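Local coordinates for tungstate ABC transporter, periplasmic tungstate-binding protein (Geobacter sulfurreducens, PDB 3LR1) that probably captures tungstate in the periplasm and delivers it to an ABC transporter for uptake into the cell, at residues 60-63 / 64-68; 126-129 / 130-133; 156-159 / 160-164; 176-179 / 180-184. All blocks are in the same frame, centred on the assembly; numbering follows the deposited sequence.

Contact 1. Residues 60-63 / 64-68; sequences VHAR and KLEDK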
loop_
_atom_site.group_PDB
_atom_site.type_symbol
_atom_site.label_atom_id
_atom_site.label_comp_id
_atom_site.label_asym_id
_atom_site.label_seq_id
_atom_site.Cartn_x
_atom_site.Cartn_y
_atom_site.Cartn_z
ATOM N N VAL A 60 -2.767 3.042 6.174
ATOM C CA VAL A 60 -2.967 3.055 4.728
ATOM C C VAL A 60 -1.900 3.888 4.062
ATOM O O VAL A 60 -1.227 4.673 4.701
ATOM C CB VAL A 60 -4.340 3.616 4.312
ATOM C CG1 VAL A 60 -5.512 2.665 4.775
ATOM C CG2 VAL A 60 -4.528 5.038 4.805
ATOM N N HIS A 61 -1.760 3.737 2.775
ATOM C CA HIS A 61 -0.842 4.575 2.000
ATOM C C HIS A 61 -1.763 5.269 1.003
ATOM O O HIS A 61 -2.062 4.735 -0.035
ATOM C CB HIS A 61 0.292 3.748 1.267
ATOM C CG HIS A 61 1.165 4.611 0.409
ATOM N ND1 HIS A 61 1.662 5.825 0.847
ATOM C CD2 HIS A 61 1.538 4.509 -0.888
ATOM C CE1 HIS A 61 2.323 6.416 -0.139
ATOM N NE2 HIS A 61 2.259 5.642 -1.199
ATOM N N ALA A 62 -2.197 6.487 1.305
ATOM C CA ALA A 62 -3.147 7.229 0.424
ATOM C C ALA A 62 -3.221 8.636 0.966
ATOM O O ALA A 62 -4.125 9.017 1.758
ATOM C CB ALA A 62 -4.505 6.593 0.442
ATOM N N ARG A 63 -2.213 9.383 0.626
ATOM C CA ARG A 63 -1.947 10.640 1.326
ATOM C C ARG A 63 -3.137 11.633 1.315
ATOM O O ARG A 63 -3.541 12.170 2.363
ATOM C CB ARG A 63 -0.686 11.314 0.742
ATOM C CG ARG A 63 -0.309 12.643 1.453
ATOM C CD ARG A 63 -0.394 12.495 3.016
ATOM N NE ARG A 63 0.862 12.791 3.700
ATOM C CZ ARG A 63 1.905 11.962 3.724
ATOM N NH1 ARG A 63 1.828 10.789 3.085
ATOM N NH2 ARG A 63 3.026 12.282 4.375
ATOM N N LYS A 64 -3.745 11.841 0.163
ATOM C CA LYS A 64 -4.847 12.803 0.110
ATOM C C LYS A 64 -6.002 12.365 0.980
ATOM O O LYS A 64 -6.699 13.168 1.596
ATOM C CB LYS A 64 -5.374 13.050 -1.297
ATOM C CG LYS A 64 -4.337 13.100 -2.348
ATOM C CD LYS A 64 -4.936 13.419 -3.756
ATOM C CE LYS A 64 -3.831 13.971 -4.710
ATOM N NZ LYS A 64 -3.138 12.958 -5.557
ATOM N N LEU A 65 -6.296 11.088 0.926
ATOM C CA LEU A 65 -7.412 10.561 1.686
ATOM C C LEU A 65 -7.126 10.570 3.198
ATOM O O LEU A 65 -8.001 10.842 4.005
ATOM C CB LEU A 65 -7.720 9.158 1.206
ATOM C CG LEU A 65 -8.259 9.071 -0.204
ATOM C CD1 LEU A 65 -8.567 7.596 -0.482
ATOM C CD2 LEU A 65 -9.519 10.020 -0.404
ATOM N N GLU A 66 -5.895 10.320 3.580
ATOM C CA GLU A 66 -5.477 10.362 4.980
ATOM C C GLU A 66 -5.624 11.802 5.486
ATOM O O GLU A 66 -6.112 12.024 6.582
ATOM C CB GLU A 66 -4.024 9.940 5.118
ATOM C CG GLU A 66 -3.699 8.454 4.822
ATOM C CD GLU A 66 -2.187 8.234 4.647
ATOM O OE1 GLU A 66 -1.720 7.702 3.621
ATOM O OE2 GLU A 66 -1.446 8.607 5.546
ATOM N N ASP A 67 -5.169 12.781 4.687
ATOM C CA ASP A 67 -5.313 14.185 5.072
ATOM C C ASP A 67 -6.743 14.573 5.323
ATOM O O ASP A 67 -7.034 15.312 6.271
ATOM C CB ASP A 67 -4.670 15.117 4.044
ATOM C CG ASP A 67 -3.126 15.069 4.075
ATOM O OD1 ASP A 67 -2.459 14.499 4.985
ATOM O OD2 ASP A 67 -2.545 15.604 3.151
ATOM N N LYS A 68 -7.642 14.110 4.458
ATOM C CA LYS A 68 -9.057 14.391 4.602
ATOM C C LYS A 68 -9.624 13.764 5.861
ATOM O O LYS A 68 -10.423 14.337 6.515
ATOM C CB LYS A 68 -9.852 13.924 3.357
ATOM C CG LYS A 68 -11.297 14.343 3.393
ATOM C CD LYS A 68 -12.075 14.084 2.107
ATOM C CE LYS A 68 -13.525 14.485 2.267
ATOM N NZ LYS A 68 -14.284 13.595 3.165
#
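Glu66 reaches back along the start of its helix to the loop that leads into it, and Val60 and Ala62 receive it. Its CB sits on the first turn, near the carbonyl oxygens of Ala62 and Arg63. CG stands beside the backbone N of its own residue (chi1 -68°), and this carries the chain back past the helix start: CG of Glu66 lies 3.1 Å from Ala62 O and 3.5 Å from CG2 of Val60, the side chains of Val60 and Glu66 sliding past each other in opposite directions. CD of Glu66 is close to two carbonyl oxygens, that of Val60 and, at 3.6 Å, Ala62 O. At the tip, Glu66 OE1 takes the N-H of Ala62 on its anti lone pair, with Glu66 OE1 2.7 Å from Ala62 N and the bond nearly straight at 167°. The other oxygen, OE2, is held in a salt bridge to Arg78.

Ala62 is the N-cap of helix 63-71, which follows strand 57-60 in the periplasmic binding protein fold. Glu66 N donates to Ala62 O at 2.9 Å, an ordinary first-turn helix bond, so the N-cap residue is bonded to Glu66 through both its N-H and its C=O. A carboxylate here would probably gain from the positive end of the helix dipole.

Arg63 also meets Asp67. CD of Arg63 lies 3.5 Å from Asp67 OD1, and the salt bridge from Arg63 NE to Asp67 OD1 is long at 3.9 Å, guanidinium and carboxylate standing almost perpendicular. The firmer polar partner of Arg63 is Asp80. On the same turn, CB of Leu65 packs 4.2 Å from CB of Ala62, and both side chains lean on Thr43 of helix 43-51.

Contact 2. Residues 126-129 / 130-133; sequences GTHT and KELD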
loop_
_atom_site.group_PDB
_atom_site.type_symbol
_atom_site.label_atom_id
_atom_site.label_comp_id
_atom_site.label_asym_id
_atom_site.label_seq_id
_atom_site.Cartn_x
_atom_site.Cartn_y
_atom_site.Cartn_z
ATOM N N GLY A 126 -3.136 4.540 -2.899
ATOM C CA GLY A 126 -1.902 5.312 -3.012
ATOM C C GLY A 126 -1.078 4.863 -4.229
ATOM O O GLY A 126 -0.286 5.655 -4.769
ATOM N N THR A 127 -1.233 3.600 -4.645
ATOM C CA THR A 127 -0.465 3.098 -5.800
ATOM C C THR A 127 -0.973 3.787 -7.079
ATOM O O THR A 127 -0.186 4.293 -7.898
ATOM C CB THR A 127 -0.483 1.566 -5.916
ATOM O OG1 THR A 127 0.247 1.006 -4.814
ATOM C CG2 THR A 127 0.151 1.060 -7.262
ATOM N N HIS A 128 -2.291 3.850 -7.201
ATOM C CA HIS A 128 -2.928 4.593 -8.285
ATOM C C HIS A 128 -2.471 6.042 -8.341
ATOM O O HIS A 128 -2.049 6.520 -9.371
ATOM C CB HIS A 128 -4.452 4.538 -8.154
ATOM C CG HIS A 128 -5.179 5.023 -9.376
ATOM N ND1 HIS A 128 -4.781 4.688 -10.652
ATOM C CD2 HIS A 128 -6.303 5.770 -9.521
ATOM C CE1 HIS A 128 -5.614 5.223 -11.531
ATOM N NE2 HIS A 128 -6.546 5.887 -10.869
ATOM N N THR A 129 -2.579 6.756 -7.236
ATOM C CA THR A 129 -2.100 8.159 -7.149
ATOM C C THR A 129 -0.647 8.329 -7.584
ATOM O O THR A 129 -0.280 9.304 -8.264
ATOM C CB THR A 129 -2.256 8.621 -5.710
ATOM O OG1 THR A 129 -3.639 8.660 -5.429
ATOM C CG2 THR A 129 -1.598 9.977 -5.416
ATOM N N LYS A 130 0.205 7.394 -7.200
ATOM C CA LYS A 130 1.600 7.491 -7.558
ATOM C C LYS A 130 1.744 7.289 -9.062
ATOM O O LYS A 130 2.513 8.023 -9.748
ATOM C CB LYS A 130 2.467 6.469 -6.805
ATOM C CG LYS A 130 3.953 6.444 -7.237
ATOM C CD LYS A 130 4.757 7.626 -6.746
ATOM C CE LYS A 130 5.856 7.998 -7.735
ATOM N NZ LYS A 130 7.254 8.060 -7.140
ATOM N N GLU A 131 1.027 6.292 -9.553
ATOM C CA GLU A 131 1.056 5.986 -10.964
ATOM C C GLU A 131 0.652 7.256 -11.762
ATOM O O GLU A 131 1.339 7.650 -12.704
ATOM C CB GLU A 131 0.108 4.799 -11.285
ATOM C CG GLU A 131 0.077 4.448 -12.766
ATOM C CD GLU A 131 -1.327 4.066 -13.295
ATOM O OE1 GLU A 131 -2.216 3.637 -12.529
ATOM O OE2 GLU A 131 -1.540 4.201 -14.507
ATOM N N LEU A 132 -0.470 7.880 -11.373
ATOM C CA LEU A 132 -0.948 9.093 -12.058
ATOM C C LEU A 132 0.058 10.250 -11.965
ATOM O O LEU A 132 0.323 11.007 -12.963
ATOM C CB LEU A 132 -2.321 9.497 -11.527
ATOM C CG LEU A 132 -3.449 8.492 -11.875
ATOM C CD1 LEU A 132 -4.828 9.122 -11.569
ATOM C CD2 LEU A 132 -3.429 7.939 -13.320
ATOM N N ASP A 133 0.687 10.367 -10.807
ATOM C CA ASP A 133 1.742 11.379 -10.647
ATOM C C ASP A 133 2.879 11.145 -11.615
ATOM O O ASP A 133 3.419 12.113 -12.157
ATOM C CB ASP A 133 2.267 11.443 -9.199
ATOM C CG ASP A 133 1.217 11.991 -8.221
ATOM O OD1 ASP A 133 0.163 12.535 -8.672
ATOM O OD2 ASP A 133 1.437 11.829 -6.986
#
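Lys130 opens its turn by donating its N-H to Gly126 O, and its CB rests 3.5 Å from that same Gly126 O before the bent chain leads away. Glu131 comes next. Besides its backbone bond to Thr127 O, it brings OE1 to the edge of the His128 ring, in the ring plane, where ND1 of His128 donates a weak hydrogen bond of 3.3 Å to Glu131 OE1, bent to 146°. The carboxylate is turned 54° from the ring; Ser120 is the stronger partner of OE1, and OE2 is taken by Tyr147 and Trp135.

Leu132 works on the face of the same imidazole. Its CD1 makes a CH-pi contact 4.1 Å from the centroid of the His128 ring, displaced toward the NE2 rim. CG of His128 lies anti to the backbone N (chi1 -168°), which sets the ring beside both residues. Asp133 closes the row alongside Thr129, both side chains pointing the same way.

Helix 126-137 is the helix of the beta-alpha-beta unit of strands 118-120 and 147-149, and the Thr127 side chain lies near a bound tungsten ion. His128 is met at one edge and over one face; the several bonds to the Glu131 carboxylate would be expected to stabilise its negative charge.

Contact 3. Residues 156-159 / 160-164; sequences PVIT and MATER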
loop_
_atom_site.group_PDB
_atom_site.type_symbol
_atom_site.label_atom_id
_atom_site.label_comp_id
_atom_site.label_asym_id
_atom_site.label_seq_id
_atom_site.Cartn_x
_atom_site.Cartn_y
_atom_site.Cartn_z
ATOM N N PRO A 156 -4.645 -8.803 -7.280
ATOM C CA PRO A 156 -5.310 -9.132 -8.555
ATOM C C PRO A 156 -4.688 -8.442 -9.767
ATOM O O PRO A 156 -4.768 -8.968 -10.879
ATOM C CB PRO A 156 -6.745 -8.650 -8.347
ATOM C CG PRO A 156 -6.921 -8.601 -6.863
ATOM C CD PRO A 156 -5.591 -8.647 -6.174
ATOM N N VAL A 157 -4.082 -7.262 -9.566
ATOM C CA VAL A 157 -3.429 -6.632 -10.701
ATOM C C VAL A 157 -2.173 -7.428 -11.104
ATOM O O VAL A 157 -1.939 -7.621 -12.270
ATOM C CB VAL A 157 -3.168 -5.133 -10.440
ATOM C CG1 VAL A 157 -2.123 -4.601 -11.439
ATOM C CG2 VAL A 157 -4.592 -4.394 -10.550
ATOM N N ILE A 158 -1.395 -7.921 -10.140
ATOM C CA ILE A 158 -0.206 -8.736 -10.475
ATOM C C ILE A 158 -0.662 -9.990 -11.209
ATOM O O ILE A 158 -0.057 -10.420 -12.233
ATOM C CB ILE A 158 0.637 -9.101 -9.237
ATOM C CG1 ILE A 158 1.256 -7.831 -8.638
ATOM C CG2 ILE A 158 1.678 -10.155 -9.642
ATOM C CD1 ILE A 158 1.927 -8.009 -7.192
ATOM N N THR A 159 -1.764 -10.586 -10.767
ATOM C CA THR A 159 -2.270 -11.747 -11.504
ATOM C C THR A 159 -2.699 -11.411 -12.922
ATOM O O THR A 159 -2.446 -12.191 -13.834
ATOM C CB THR A 159 -3.453 -12.362 -10.725
ATOM O OG1 THR A 159 -2.987 -12.760 -9.450
ATOM C CG2 THR A 159 -4.062 -13.589 -11.401
HETATM N N MSE A 160 -3.420 -10.302 -13.111
HETATM C CA MSE A 160 -3.887 -9.931 -14.452
HETATM C C MSE A 160 -2.665 -9.579 -15.309
HETATM O O MSE A 160 -2.587 -10.014 -16.421
HETATM C CB MSE A 160 -4.845 -8.750 -14.383
HETATM C CG MSE A 160 -5.592 -8.441 -15.725
HETATM SE SE MSE A 160 -6.657 -6.775 -15.572
HETATM C CE MSE A 160 -7.211 -6.909 -13.703
ATOM N N ALA A 161 -1.691 -8.837 -14.773
ATOM C CA ALA A 161 -0.474 -8.525 -15.574
ATOM C C ALA A 161 0.175 -9.804 -16.026
ATOM O O ALA A 161 0.565 -9.883 -17.160
ATOM C CB ALA A 161 0.528 -7.676 -14.844
ATOM N N THR A 162 0.204 -10.809 -15.154
ATOM C CA THR A 162 0.892 -12.056 -15.433
ATOM C C THR A 162 0.200 -12.831 -16.575
ATOM O O THR A 162 0.844 -13.257 -17.573
ATOM C CB THR A 162 0.938 -12.958 -14.160
ATOM O OG1 THR A 162 1.468 -12.228 -13.053
ATOM C CG2 THR A 162 1.833 -14.217 -14.419
ATOM N N GLU A 163 -1.117 -12.923 -16.487
ATOM C CA GLU A 163 -1.903 -13.560 -17.558
ATOM C C GLU A 163 -1.725 -12.835 -18.898
ATOM O O GLU A 163 -1.583 -13.468 -19.951
ATOM C CB GLU A 163 -3.379 -13.622 -17.156
ATOM C CG GLU A 163 -3.635 -14.493 -15.937
ATOM C CD GLU A 163 -5.114 -14.683 -15.639
ATOM O OE1 GLU A 163 -5.790 -15.145 -16.567
ATOM O OE2 GLU A 163 -5.584 -14.412 -14.495
ATOM N N ARG A 164 -1.694 -11.504 -18.848
ATOM C CA ARG A 164 -1.715 -10.698 -20.067
ATOM C C ARG A 164 -0.306 -10.446 -20.591
ATOM O O ARG A 164 -0.155 -9.817 -21.614
ATOM C CB ARG A 164 -2.422 -9.343 -19.794
ATOM C CG ARG A 164 -3.873 -9.377 -19.245
ATOM C CD ARG A 164 -4.980 -9.508 -20.293
ATOM N NE ARG A 164 -5.126 -8.371 -21.223
ATOM C CZ ARG A 164 -5.952 -7.315 -21.083
ATOM N NH1 ARG A 164 -6.758 -7.159 -20.004
ATOM N NH2 ARG A 164 -5.950 -6.391 -22.055
#
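Ile158 and Thr162 meet one turn apart on helix 154-164, and backbone hydrogen bonds give the contact its frame. Pro156 O accepts from Met160 N, Val157 O from Ala161 N at 2.8 Å and an almost straight 171°, Ile158 O from Thr162 N at 3.0 Å, and Thr159 O from Glu163 N. Proline brings no N-H to the helix, but its carbonyl takes part normally.

Among the side-chain polar groups, Thr162 folds its hydroxyl beside its own backbone N (chi1 -52°), which brings OG1 back over the preceding turn to Ile158 O. That oxygen would then have two donors, the N-H and the hydroxyl of one residue; but Thr162 OG1 also lies too close to another atom of the model, so the short second bond is doubtful. Thr159 OG1 is hydrogen-bonded to Gly155 O, one turn earlier.

Van der Waals contacts of carbons against oxygens make up the rest. Thr159 and Glu163 run side by side, with CG2 of Thr159 3.5 Å from Glu163 OE2 and CG of Glu163 3.3 Å from Thr159 O. CB of Ala161 rests 3.6 Å from Val157 O, and selenomethionine Met160 sets its CB 3.5 Å from Pro156 O.

The apolar side of the helix lies on the sheet: Val157, Met160 and Ala161 cover Ile119 of strand 118-120, Val157 and Ala161 reach Thr168 of strand 167-171, and Ile158 fits against Thr174 and Phe178 of helix 172-178.

Contact 4. Residues 176-179 / 180-184; sequences NAFK and GAKTD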
loop_
_atom_site.group_PDB
_atom_site.type_symbol
_atom_site.label_atom_id
_atom_site.label_comp_id
_atom_site.label_asym_id
_atom_site.label_seq_id
_atom_site.Cartn_x
_atom_site.Cartn_y
_atom_site.Cartn_z
ATOM N N ASN A 176 7.166 -9.183 -3.847
ATOM C CA ASN A 176 8.048 -10.099 -3.128
ATOM C C ASN A 176 7.208 -11.235 -2.584
ATOM O O ASN A 176 7.635 -12.363 -2.602
ATOM C CB ASN A 176 8.779 -9.423 -1.971
ATOM C CG ASN A 176 9.961 -8.567 -2.389
ATOM O OD1 ASN A 176 10.448 -8.613 -3.542
ATOM N ND2 ASN A 176 10.490 -7.799 -1.401
ATOM N N ALA A 177 6.003 -10.942 -2.093
ATOM C CA ALA A 177 5.126 -11.992 -1.554
ATOM C C ALA A 177 4.546 -12.894 -2.655
ATOM O O ALA A 177 4.280 -14.072 -2.418
ATOM C CB ALA A 177 3.978 -11.383 -0.683
ATOM N N PHE A 178 4.366 -12.353 -3.864
ATOM C CA PHE A 178 3.800 -13.133 -5.006
ATOM C C PHE A 178 4.888 -13.840 -5.880
ATOM O O PHE A 178 4.589 -14.767 -6.633
ATOM C CB PHE A 178 3.060 -12.159 -5.947
ATOM C CG PHE A 178 1.603 -12.011 -5.670
ATOM C CD1 PHE A 178 1.155 -11.606 -4.435
ATOM C CD2 PHE A 178 0.674 -12.248 -6.681
ATOM C CE1 PHE A 178 -0.217 -11.497 -4.189
ATOM C CE2 PHE A 178 -0.667 -12.114 -6.439
ATOM C CZ PHE A 178 -1.103 -11.711 -5.205
ATOM N N LYS A 179 6.141 -13.378 -5.768
ATOM C CA LYS A 179 7.196 -13.713 -6.695
ATOM C C LYS A 179 7.258 -15.205 -6.819
ATOM O O LYS A 179 7.341 -15.886 -5.801
ATOM C CB LYS A 179 8.551 -13.211 -6.182
ATOM C CG LYS A 179 9.763 -13.615 -7.007
ATOM C CD LYS A 179 10.995 -12.840 -6.545
ATOM C CE LYS A 179 12.344 -13.523 -6.942
ATOM N NZ LYS A 179 13.593 -12.700 -6.538
ATOM N N GLY A 180 7.233 -15.686 -8.060
ATOM C CA GLY A 180 7.514 -17.104 -8.367
ATOM C C GLY A 180 6.316 -18.048 -8.244
ATOM O O GLY A 180 6.030 -18.845 -9.162
ATOM N N ALA A 181 5.653 -18.027 -7.083
ATOM C CA ALA A 181 4.510 -18.901 -6.830
ATOM C C ALA A 181 3.308 -18.409 -7.619
ATOM O O ALA A 181 2.543 -19.211 -8.208
ATOM C CB ALA A 181 4.129 -18.945 -5.306
ATOM N N LYS A 182 3.115 -17.098 -7.567
ATOM C CA LYS A 182 1.936 -16.492 -8.134
ATOM C C LYS A 182 2.203 -15.496 -9.288
ATOM O O LYS A 182 1.252 -14.931 -9.782
ATOM C CB LYS A 182 1.128 -15.863 -6.991
ATOM C CG LYS A 182 0.315 -16.934 -6.228
ATOM C CD LYS A 182 0.139 -16.625 -4.758
ATOM C CE LYS A 182 -0.723 -15.449 -4.487
ATOM N NZ LYS A 182 -0.893 -15.199 -2.987
ATOM N N THR A 183 3.457 -15.312 -9.708
ATOM C CA THR A 183 3.786 -14.627 -10.979
ATOM C C THR A 183 5.050 -15.207 -11.495
ATOM O O THR A 183 5.870 -15.648 -10.702
ATOM C CB THR A 183 4.405 -13.181 -10.932
ATOM O OG1 THR A 183 4.779 -12.713 -9.611
ATOM C CG2 THR A 183 3.736 -12.266 -11.800
ATOM N N ASP A 184 5.295 -15.028 -12.795
ATOM C CA ASP A 184 6.626 -15.215 -13.402
ATOM C C ASP A 184 7.185 -13.864 -13.906
ATOM O O ASP A 184 8.223 -13.847 -14.542
ATOM C CB ASP A 184 6.583 -16.241 -14.560
ATOM C CG ASP A 184 5.617 -15.854 -15.674
ATOM O OD1 ASP A 184 4.930 -14.836 -15.538
ATOM O OD2 ASP A 184 5.542 -16.552 -16.707
#
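The phenyl ring of Phe178 carries the side chain of Lys182 over one face. CE of Lys182 stands above the middle of the ring, 3.8 Å from the Phe178 centroid, a CH-pi contact, and the ammonium follows as a cation-pi pair with Lys182 NZ 4.3 Å from the Phe178 centroid and 23° off the normal. Nearer the root of the ring, CB of Lys182 touches Phe178 CD2 at 3.7 Å. Bends at chi2 and chi3 (68°) lay the end of the lysine over the ring.

Backbone bonds shape the loop that follows. Phe178 O accepts from Lys182 N at 2.9 Å, with the donor in the carbonyl plane, and more weakly from Thr183 N, which lies 3.3 Å from Phe178 O. Lys179 O receives a weak bond from Ala181 N, and Gly180 between them has phi at 85°.

A carbonyl such as Phe178 O, in the last turn of a helix and answered by N-H groups of the loop beyond, is characteristic of a helix C-terminus. Helix 172-178 ends this way, and before the chain passes to strand 186-190 it makes a classic gamma turn centred on Gly180, closed by the weak bond between Lys179 and Ala181.

The four contacts fall into two touching pairs. Contacts 1 and 2 touch each other and both border a bound tungsten ion: their centres are 12 Å apart, His61 CD2 lies 4.1 Å from Gly126 CA, and the side chains of His61 and Thr127 come to about 5 and 4 Å from a bound tungsten ion. This is consistent with an anion pocket between two lobes, as in other periplasmic binding proteins. Contacts 3 and 4, centres 11 Å apart, pack helix 154-164 on the end of helix 172-178 and the loop after it, with Ile158 CG2 3.7 Å from Thr183 CG2. They lie farther from a bound tungsten ion, about 10 Å for the side chain of Val157 and 12 Å for that of Phe178, and across the chain centre from contact 1.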